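Local coordinates for protein plasmid stabilization system (PDB 5CEG) that probably acts as the RelE-family, ParE-like toxin of a type II toxin-antitoxin pair, held in check by its partner antitoxin, at residues V17-D28 with V98-V106; P69-M77 with L86-D94. All coordinates share one frame; numbering follows the deposited sequence.

In the fold
From the N terminus, strand 18-21 runs into helix 23-37; interaction 1 pairs strand 18-21 in parallel with strand 100-108 and lays the start of the helix against it, closing a loop of 69 residues. Inside that loop lie the helical hairpin's second arm, helix 41-60, and the short strand 66-67. Interaction 2 is nested there too: residues 69-77 fold back on 86-94 across the hairpin of strands 76-80 and 83-90. The next strand, 100-108, returns antiparallel to 83-90, where Val104 N lies 2.7 Å from Leu86 O and Val101 CG1 packs 3.7 Å from Tyr87 CD2. The two contacts, centres 12 Å apart, thus share one mixed sheet.

Interaction 1 of 2, residues V17-D28 with V98-V106; sequences VRLVWSPTAKAD and VEWVEIVRV
Asp28 and Arg105 form a side-on salt bridge: Arg105 NE reaches Asp28 OD2 at 2.8 Å and Arg105 NH2 reaches Asp28 OD1, each on a syn lone pair, with carboxylate and guanidinium planes only 20° apart. Asp28 OD2 also accepts Val106 N, at 2.9 Å on its anti side, so two donors grip one oxygen. Thr24 CG2 sits over the centre of the guanidinium, 3.2 Å from Arg105 CZ, and Arg105 NH1 carries on to an acidic side chain of another protein's chain. Bends at chi2 (-64°) and chi3 (-60°) fold the arginine back to the helix. Ser22 caps that helix: its OG accepts Ala25 N and donates to Val104 O at 2.7 Å. Four backbone bonds then join the strands, from Val101 N to Arg18 O at one end to Ser22 N and Ile103 O at the other. On the face carrying Leu19 and Trp21, Ile103 CD1, in one of its two conformers, makes a CH-pi contact 3.5 Å from the centroid of the Trp21 six-membered ring, while Val106 CG2 meets the ring edge at Trp21 CZ3. Parallel pairing of the first strand with 100-108, helix 23-37 following directly, is consistent with the RelE/ParE toxin fold.

Interaction 2 of 2, residues P69-M77 with L86-D94; sequences PDIRPSARM and LYETVPDTD
Ser74 OG gives a short bond of 2.6 Å to Glu88 OE1, nearly along that oxygen's C-O axis, while Glu88 OE2 pairs with a basic side chain of another protein's chain. The guanidinium of Arg76 reaches 86-94 mainly through waters. One, at its edge and in its plane, accepts from Arg76 NH2 at 2.7 Å and donates to Thr89 OG1; a second joins Arg76 NE to Thr89 N and to Ser74 O. The ion pair from Arg76 NH2 to Asp94 OD1 is long, 3.9 Å, with the planes of the two groups 86° apart; Asp94 OD1 has a second partner in Arg67, which also pairs with Asp92, and Arg76 NH1 donates to Gly65 O. The strands are those of an antiparallel beta hairpin: Arg76 and Tyr87 are a hydrogen-bonded pair, with Arg76 N 2.8 Å from Tyr87 O, and Met77 and Leu86 a non-hydrogen-bonded one. Over a Tyr87 ring face lies Arg76 CB, 3.8 Å from the centroid and 20° off the normal. The arginine chain, extended from CG to NE (chi2 173°), carries CD across to 3.4 Å from Tyr87 OH, a hydroxyl held by Pro62 O and Gly65 N. On the sheet face carrying Leu86 and Met77, Leu86 CD2 touches Met77 CE and, from the loop, Ile71 CD1.

Interaction 1 of 2, residues V17-D28 with V98-V106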
loop_
_atom_site.group_PDB
_atom_site.type_symbol
_atom_site.label_atom_id
_atom_site.label_comp_id
_atom_site.label_asym_id
_atom_site.label_seq_id
_atom_site.Cartn_x
_atom_site.Cartn_y
_atom_site.Cartn_z
ATOM N N VAL B 17 -17.182 11.641 -35.965
ATOM C CA VAL B 17 -18.222 10.624 -35.852
ATOM C C VAL B 17 -19.257 11.067 -34.818
ATOM O O VAL B 17 -18.995 11.988 -34.033
ATOM C CB VAL B 17 -17.638 9.247 -35.463
ATOM C CG1 VAL B 17 -16.418 8.938 -36.303
ATOM C CG2 VAL B 17 -17.281 9.208 -33.994
ATOM N N ARG B 18 -20.431 10.429 -34.824
ATOM C CA ARG B 18 -21.455 10.717 -33.818
ATOM C C ARG B 18 -20.962 10.260 -32.451
ATOM O O ARG B 18 -20.453 9.151 -32.319
ATOM C CB ARG B 18 -22.786 10.028 -34.142
ATOM C CG ARG B 18 -23.895 10.321 -33.125
ATOM C CD ARG B 18 -25.237 10.532 -33.799
ATOM N NE ARG B 18 -26.391 10.503 -32.898
ATOM C CZ ARG B 18 -27.050 11.579 -32.471
ATOM N NH1 ARG B 18 -26.664 12.796 -32.831
ATOM N NH2 ARG B 18 -28.102 11.439 -31.679
ATOM N N LEU B 19 -21.111 11.111 -31.450
ATOM C CA LEU B 19 -20.706 10.727 -30.104
ATOM C C LEU B 19 -21.891 10.840 -29.163
ATOM O O LEU B 19 -22.535 11.887 -29.058
ATOM C CB LEU B 19 -19.533 11.586 -29.611
ATOM C CG LEU B 19 -18.820 11.037 -28.358
ATOM C CD1 LEU B 19 -17.312 11.233 -28.449
ATOM C CD2 LEU B 19 -19.356 11.700 -27.123
ATOM N N VAL B 20 -22.178 9.742 -28.476
ATOM C CA VAL B 20 -23.283 9.688 -27.543
ATOM C C VAL B 20 -22.782 9.170 -26.200
ATOM O O VAL B 20 -21.685 8.605 -26.117
ATOM C CB VAL B 20 -24.427 8.800 -28.072
ATOM C CG1 VAL B 20 -25.076 9.468 -29.318
ATOM C CG2 VAL B 20 -23.913 7.417 -28.438
ATOM N N TRP B 21 -23.581 9.405 -25.165
ATOM C CA TRP B 21 -23.220 9.054 -23.789
ATOM C C TRP B 21 -24.334 8.203 -23.205
ATOM O O TRP B 21 -25.505 8.516 -23.378
ATOM C CB TRP B 21 -23.027 10.307 -22.922
ATOM C CG TRP B 21 -22.061 11.343 -23.439
ATOM C CD1 TRP B 21 -22.210 12.127 -24.555
ATOM C CD2 TRP B 21 -20.818 11.748 -22.832
ATOM N NE1 TRP B 21 -21.135 12.975 -24.690
ATOM C CE2 TRP B 21 -20.268 12.765 -23.646
ATOM C CE3 TRP B 21 -20.116 11.347 -21.686
ATOM C CZ2 TRP B 21 -19.053 13.382 -23.349
ATOM C CZ3 TRP B 21 -18.910 11.954 -21.401
ATOM C CH2 TRP B 21 -18.390 12.966 -22.227
ATOM N N SER B 22 -23.989 7.125 -22.509
ATOM C CA SER B 22 -25.025 6.352 -21.841
ATOM C C SER B 22 -25.723 7.214 -20.794
ATOM O O SER B 22 -25.144 8.156 -20.254
ATOM C CB SER B 22 -24.431 5.097 -21.188
ATOM O OG SER B 22 -23.826 5.440 -19.944
ATOM N N PRO B 23 -26.989 6.899 -20.483
ATOM C CA PRO B 23 -27.640 7.609 -19.382
ATOM C C PRO B 23 -26.809 7.612 -18.096
ATOM O O PRO B 23 -26.746 8.641 -17.417
ATOM C CB PRO B 23 -28.944 6.827 -19.201
ATOM C CG PRO B 23 -29.257 6.375 -20.589
ATOM C CD PRO B 23 -27.920 6.013 -21.203
ATOM N N THR B 24 -26.170 6.490 -17.774
ATOM C CA THR B 24 -25.336 6.463 -16.574
ATOM C C THR B 24 -24.125 7.394 -16.700
ATOM O O THR B 24 -23.749 8.043 -15.718
ATOM C CB THR B 24 -24.832 5.056 -16.241
ATOM O OG1 THR B 24 -25.926 4.127 -16.309
ATOM C CG2 THR B 24 -24.270 5.045 -14.820
ATOM N N ALA B 25 -23.533 7.483 -17.893
ATOM C CA ALA B 25 -22.393 8.389 -18.068
ATOM C C ALA B 25 -22.806 9.847 -17.868
ATOM O O ALA B 25 -22.059 10.637 -17.309
ATOM C CB ALA B 25 -21.757 8.201 -19.440
ATOM N N LYS B 26 -23.989 10.214 -18.361
ATOM C CA LYS B 26 -24.501 11.554 -18.094
ATOM C C LYS B 26 -24.645 11.788 -16.589
ATOM O O LYS B 26 -24.266 12.837 -16.079
ATOM C CB LYS B 26 -25.847 11.766 -18.799
ATOM C CG LYS B 26 -26.422 13.149 -18.571
ATOM C CD LYS B 26 -27.790 13.285 -19.248
ATOM C CE LYS B 26 -28.408 14.655 -18.985
ATOM N NZ LYS B 26 -29.688 14.831 -19.735
ATOM N N ALA B 27 -25.170 10.789 -15.878
ATOM C CA ALA B 27 -25.292 10.874 -14.432
ATOM C C ALA B 27 -23.926 11.008 -13.760
ATOM O O ALA B 27 -23.788 11.745 -12.773
ATOM C CB ALA B 27 -26.046 9.646 -13.886
ATOM N N ASP B 28 -22.922 10.301 -14.287
ATOM C CA ASP B 28 -21.565 10.409 -13.755
ATOM C C ASP B 28 -21.100 11.855 -13.854
ATOM O O ASP B 28 -20.533 12.389 -12.910
ATOM C CB ASP B 28 -20.576 9.515 -14.524
ATOM C CG ASP B 28 -20.816 8.023 -14.327
ATOM O OD1 ASP B 28 -21.400 7.601 -13.301
ATOM O OD2 ASP B 28 -20.383 7.273 -15.221
ATOM N N VAL B 98 -16.271 4.391 -38.604
ATOM C CA VAL B 98 -16.943 4.273 -37.312
ATOM C C VAL B 98 -18.250 5.056 -37.367
ATOM O O VAL B 98 -18.268 6.211 -37.808
ATOM C CB VAL B 98 -16.045 4.799 -36.170
ATOM C CG1 VAL B 98 -16.813 4.837 -34.838
ATOM C CG2 VAL B 98 -14.779 3.957 -36.062
ATOM N N GLU B 99 -19.353 4.444 -36.946
ATOM C CA GLU B 99 -20.640 5.142 -37.022
ATOM C C GLU B 99 -20.926 5.921 -35.735
ATOM O O GLU B 99 -21.423 7.049 -35.785
ATOM C CB GLU B 99 -21.784 4.169 -37.324
ATOM C CG GLU B 99 -23.146 4.839 -37.258
ATOM C CD GLU B 99 -24.112 4.432 -38.349
ATOM O OE1 GLU B 99 -23.684 3.786 -39.321
ATOM O OE2 GLU B 99 -25.314 4.765 -38.224
ATOM N N TRP B 100 -20.594 5.343 -34.578
ATOM C CA TRP B 100 -20.551 6.205 -33.405
ATOM C C TRP B 100 -19.606 5.727 -32.337
ATOM O O TRP B 100 -19.023 4.655 -32.387
ATOM C CB TRP B 100 -21.924 6.389 -32.761
ATOM C CG TRP B 100 -22.441 5.147 -32.174
ATOM C CD1 TRP B 100 -22.374 4.741 -30.874
ATOM C CD2 TRP B 100 -23.105 4.123 -32.887
ATOM N NE1 TRP B 100 -22.974 3.508 -30.737
ATOM C CE2 TRP B 100 -23.432 3.114 -31.966
ATOM C CE3 TRP B 100 -23.461 3.961 -34.221
ATOM C CZ2 TRP B 100 -24.098 1.970 -32.347
ATOM C CZ3 TRP B 100 -24.111 2.833 -34.597
ATOM C CH2 TRP B 100 -24.416 1.847 -33.673
ATOM N N VAL B 101 -19.360 6.669 -31.439
ATOM C CA VAL B 101 -18.612 6.410 -30.216
ATOM C C VAL B 101 -19.632 6.508 -29.099
ATOM O O VAL B 101 -20.358 7.495 -29.031
ATOM C CB VAL B 101 -17.481 7.426 -30.012
ATOM C CG1 VAL B 101 -17.007 7.429 -28.549
ATOM C CG2 VAL B 101 -16.332 7.108 -30.960
ATOM N N GLU B 102 -19.721 5.488 -28.243
ATOM C CA GLU B 102 -20.541 5.604 -27.039
ATOM C C GLU B 102 -19.661 5.669 -25.796
ATOM O O GLU B 102 -18.922 4.726 -25.526
ATOM C CB GLU B 102 -21.522 4.428 -26.877
ATOM C CG GLU B 102 -22.315 4.559 -25.545
ATOM C CD GLU B 102 -23.243 3.400 -25.213
ATOM O OE1 GLU B 102 -23.436 2.500 -26.054
ATOM O OE2 GLU B 102 -23.801 3.419 -24.090
ATOM N N ILE B 103 -19.731 6.775 -25.064
ATOM C CA ILE B 103 -19.059 6.844 -23.768
ATOM C C ILE B 103 -19.980 6.182 -22.743
ATOM O O ILE B 103 -21.097 6.633 -22.487
ATOM C CB ILE B 103 -18.702 8.292 -23.387
ATOM C CG1 ILE B 103 -17.744 8.856 -24.442
ATOM C CG2 ILE B 103 -18.076 8.336 -21.995
ATOM C CD1 ILE B 103 -17.266 10.274 -24.186
ATOM N N VAL B 104 -19.499 5.072 -22.188
ATOM C CA VAL B 104 -20.335 4.238 -21.327
ATOM C C VAL B 104 -20.314 4.672 -19.851
ATOM O O VAL B 104 -21.354 4.678 -19.190
ATOM C CB VAL B 104 -19.906 2.767 -21.477
ATOM C CG1 VAL B 104 -20.727 1.858 -20.555
ATOM C CG2 VAL B 104 -20.080 2.329 -22.935
ATOM N N ARG B 105 -19.137 5.053 -19.335
ATOM C CA ARG B 105 -19.006 5.613 -17.971
ATOM C C ARG B 105 -17.915 6.669 -17.936
ATOM O O ARG B 105 -16.981 6.626 -18.744
ATOM C CB ARG B 105 -18.634 4.558 -16.915
ATOM C CG ARG B 105 -19.619 3.424 -16.736
ATOM C CD ARG B 105 -20.969 3.902 -16.221
ATOM N NE ARG B 105 -20.968 4.583 -14.920
ATOM C CZ ARG B 105 -21.368 4.026 -13.778
ATOM N NH1 ARG B 105 -21.747 2.752 -13.750
ATOM N NH2 ARG B 105 -21.404 4.753 -12.666
ATOM N N VAL B 106 -18.030 7.572 -16.974
ATOM C CA VAL B 106 -16.926 8.448 -16.577
ATOM C C VAL B 106 -16.570 8.100 -15.124
ATOM O O VAL B 106 -17.360 8.340 -14.208
ATOM C CB VAL B 106 -17.293 9.937 -16.693
ATOM C CG1 VAL B 106 -16.069 10.801 -16.375
ATOM C CG2 VAL B 106 -17.824 10.255 -18.102
HETATM O O HOH W 1 -20.712 8.961 -37.328
#

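Interaction 2 of 2, residues P69-M77 with L86-D94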
loop_
_atom_site.group_PDB
_atom_site.type_symbol
_atom_site.label_atom_id
_atom_site.label_comp_id
_atom_site.label_asym_id
_atom_site.label_seq_id
_atom_site.Cartn_x
_atom_site.Cartn_y
_atom_site.Cartn_z
ATOM N N PRO B 69 -9.957 -5.181 -23.370
ATOM C CA PRO B 69 -10.886 -6.307 -23.491
ATOM C C PRO B 69 -10.991 -7.117 -22.200
ATOM O O PRO B 69 -11.904 -7.932 -22.072
ATOM C CB PRO B 69 -10.281 -7.142 -24.627
ATOM C CG PRO B 69 -8.836 -6.790 -24.625
ATOM C CD PRO B 69 -8.742 -5.364 -24.184
ATOM N N ASP B 70 -10.086 -6.879 -21.250
ATOM C CA ASP B 70 -10.191 -7.529 -19.952
ATOM C C ASP B 70 -11.376 -6.996 -19.152
ATOM O O ASP B 70 -11.839 -7.643 -18.214
ATOM C CB ASP B 70 -8.885 -7.380 -19.150
ATOM C CG ASP B 70 -8.397 -5.936 -19.040
ATOM O OD1 ASP B 70 -8.600 -5.123 -19.967
ATOM O OD2 ASP B 70 -7.775 -5.611 -18.009
ATOM N N ILE B 71 -11.877 -5.822 -19.526
ATOM C CA ILE B 71 -13.073 -5.268 -18.891
ATOM C C ILE B 71 -14.301 -5.881 -19.572
ATOM O O ILE B 71 -15.009 -6.712 -18.980
ATOM C CB ILE B 71 -13.100 -3.725 -18.977
ATOM C CG1 ILE B 71 -11.892 -3.142 -18.230
ATOM C CG2 ILE B 71 -14.402 -3.162 -18.402
ATOM C CD1 ILE B 71 -11.744 -1.627 -18.377
ATOM N N ARG B 72 -14.528 -5.478 -20.819
ATOM C CA ARG B 72 -15.466 -6.165 -21.719
ATOM C C ARG B 72 -14.835 -6.114 -23.108
ATOM O O ARG B 72 -13.984 -5.268 -23.363
ATOM C CB ARG B 72 -16.870 -5.520 -21.706
ATOM C CG ARG B 72 -17.723 -5.805 -20.465
ATOM C CD ARG B 72 -18.045 -7.292 -20.284
ATOM N NE ARG B 72 -18.944 -7.503 -19.151
ATOM C CZ ARG B 72 -19.200 -8.691 -18.612
ATOM N NH1 ARG B 72 -18.626 -9.778 -19.108
ATOM N NH2 ARG B 72 -20.026 -8.791 -17.583
ATOM N N PRO B 73 -15.236 -7.020 -24.020
ATOM C CA PRO B 73 -14.446 -7.193 -25.250
ATOM C C PRO B 73 -14.231 -5.924 -26.086
ATOM O O PRO B 73 -13.151 -5.769 -26.643
ATOM C CB PRO B 73 -15.261 -8.229 -26.037
ATOM C CG PRO B 73 -15.923 -9.038 -24.975
ATOM C CD PRO B 73 -16.286 -8.046 -23.889
ATOM N N SER B 74 -15.220 -5.032 -26.147
ATOM C CA SER B 74 -15.115 -3.824 -26.967
ATOM C C SER B 74 -14.648 -2.600 -26.196
ATOM O O SER B 74 -14.556 -1.506 -26.760
ATOM C CB SER B 74 -16.468 -3.503 -27.598
ATOM O OG SER B 74 -17.429 -3.206 -26.596
ATOM N N ALA B 75 -14.388 -2.765 -24.903
ATOM C CA ALA B 75 -14.096 -1.594 -24.075
ATOM C C ALA B 75 -12.773 -0.936 -24.432
ATOM O O ALA B 75 -11.787 -1.606 -24.757
ATOM C CB ALA B 75 -14.095 -1.971 -22.581
ATOM N N ARG B 76 -12.772 0.389 -24.346
ATOM C CA ARG B 76 -11.591 1.214 -24.535
ATOM C C ARG B 76 -11.526 2.202 -23.385
ATOM O O ARG B 76 -12.549 2.601 -22.829
ATOM C CB ARG B 76 -11.636 1.966 -25.870
ATOM C CG ARG B 76 -11.442 1.096 -27.095
ATOM C CD ARG B 76 -11.670 1.916 -28.365
ATOM N NE ARG B 76 -11.481 1.124 -29.582
ATOM C CZ ARG B 76 -10.310 0.955 -30.191
ATOM N NH1 ARG B 76 -9.201 1.521 -29.711
ATOM N NH2 ARG B 76 -10.245 0.226 -31.293
ATOM N N MET B 77 -10.317 2.615 -23.034
ATOM C CA MET B 77 -10.141 3.539 -21.922
ATOM C C MET B 77 -9.377 4.762 -22.395
ATOM O O MET B 77 -8.347 4.633 -23.064
ATOM C CB MET B 77 -9.403 2.832 -20.779
ATOM C CG MET B 77 -8.930 3.732 -19.695
ATOM S SD MET B 77 -8.060 2.790 -18.423
ATOM C CE MET B 77 -9.318 1.625 -17.916
ATOM N N LEU B 86 -14.623 5.369 -20.087
ATOM C CA LEU B 86 -14.787 4.042 -20.676
ATOM C C LEU B 86 -15.734 4.161 -21.857
ATOM O O LEU B 86 -16.824 4.699 -21.708
ATOM C CB LEU B 86 -15.355 3.034 -19.666
ATOM C CG LEU B 86 -14.575 2.830 -18.368
ATOM C CD1 LEU B 86 -15.321 1.835 -17.479
ATOM C CD2 LEU B 86 -13.172 2.341 -18.698
ATOM N N TYR B 87 -15.327 3.678 -23.022
ATOM C CA TYR B 87 -16.169 3.841 -24.209
ATOM C C TYR B 87 -15.968 2.695 -25.186
ATOM O O TYR B 87 -15.054 1.882 -25.037
ATOM C CB TYR B 87 -15.865 5.180 -24.900
ATOM C CG TYR B 87 -14.626 5.196 -25.786
ATOM C CD1 TYR B 87 -13.366 5.508 -25.268
ATOM C CD2 TYR B 87 -14.728 4.934 -27.143
ATOM C CE1 TYR B 87 -12.245 5.542 -26.092
ATOM C CE2 TYR B 87 -13.623 4.956 -27.970
ATOM C CZ TYR B 87 -12.382 5.251 -27.443
ATOM O OH TYR B 87 -11.278 5.278 -28.291
ATOM N N GLU B 88 -16.814 2.646 -26.211
ATOM C CA GLU B 88 -16.587 1.736 -27.327
ATOM C C GLU B 88 -16.885 2.444 -28.638
ATOM O O GLU B 88 -17.596 3.448 -28.651
ATOM C CB GLU B 88 -17.460 0.483 -27.212
ATOM C CG GLU B 88 -18.954 0.812 -27.130
ATOM C CD GLU B 88 -19.860 -0.406 -27.133
ATOM O OE1 GLU B 88 -19.366 -1.551 -27.028
ATOM O OE2 GLU B 88 -21.088 -0.201 -27.228
ATOM N N THR B 89 -16.341 1.916 -29.726
ATOM C CA THR B 89 -16.778 2.335 -31.057
ATOM C C THR B 89 -17.755 1.305 -31.602
ATOM O O THR B 89 -17.701 0.124 -31.239
ATOM C CB THR B 89 -15.617 2.486 -32.066
ATOM O OG1 THR B 89 -15.086 1.204 -32.407
ATOM C CG2 THR B 89 -14.503 3.387 -31.517
ATOM N N VAL B 90 -18.661 1.756 -32.461
ATOM C CA VAL B 90 -19.488 0.825 -33.219
ATOM C C VAL B 90 -19.400 1.209 -34.694
ATOM O O VAL B 90 -19.691 2.348 -35.040
ATOM C CB VAL B 90 -20.943 0.835 -32.776
ATOM C CG1 VAL B 90 -21.734 -0.163 -33.622
ATOM C CG2 VAL B 90 -21.056 0.476 -31.293
ATOM N N PRO B 91 -18.974 0.272 -35.555
ATOM C CA PRO B 91 -18.539 -1.102 -35.262
ATOM C C PRO B 91 -17.292 -1.141 -34.379
ATOM O O PRO B 91 -16.546 -0.159 -34.329
ATOM C CB PRO B 91 -18.219 -1.688 -36.642
ATOM C CG PRO B 91 -18.842 -0.739 -37.637
ATOM C CD PRO B 91 -18.843 0.601 -36.986
ATOM N N ASP B 92 -17.097 -2.257 -33.688
ATOM C CA ASP B 92 -15.914 -2.466 -32.869
ATOM C C ASP B 92 -14.783 -3.035 -33.729
ATOM O O ASP B 92 -14.416 -4.201 -33.599
ATOM C CB ASP B 92 -16.231 -3.418 -31.709
ATOM C CG ASP B 92 -15.027 -3.676 -30.821
ATOM O OD1 ASP B 92 -14.288 -2.719 -30.556
ATOM O OD2 ASP B 92 -14.814 -4.834 -30.409
ATOM N N THR B 93 -14.245 -2.212 -34.618
ATOM C CA THR B 93 -13.191 -2.644 -35.538
ATOM C C THR B 93 -11.915 -1.849 -35.299
ATOM O O THR B 93 -11.954 -0.781 -34.695
ATOM C CB THR B 93 -13.625 -2.466 -36.994
ATOM O OG1 THR B 93 -14.074 -1.116 -37.181
ATOM C CG2 THR B 93 -14.760 -3.421 -37.337
ATOM N N ASP B 94 -10.784 -2.363 -35.773
ATOM C CA ASP B 94 -9.513 -1.672 -35.601
ATOM C C ASP B 94 -9.249 -0.692 -36.732
ATOM O O ASP B 94 -8.387 0.177 -36.624
ATOM C CB ASP B 94 -8.365 -2.673 -35.504
ATOM C CG ASP B 94 -8.344 -3.399 -34.183
ATOM O OD1 ASP B 94 -8.848 -2.830 -33.193
ATOM O OD2 ASP B 94 -7.823 -4.531 -34.133
HETATM O O HOH W 2 -14.391 -0.185 -29.230
HETATM O O HOH W 3 -12.824 -0.156 -32.032
HETATM O O HOH W 4 -7.577 0.027 -32.314
#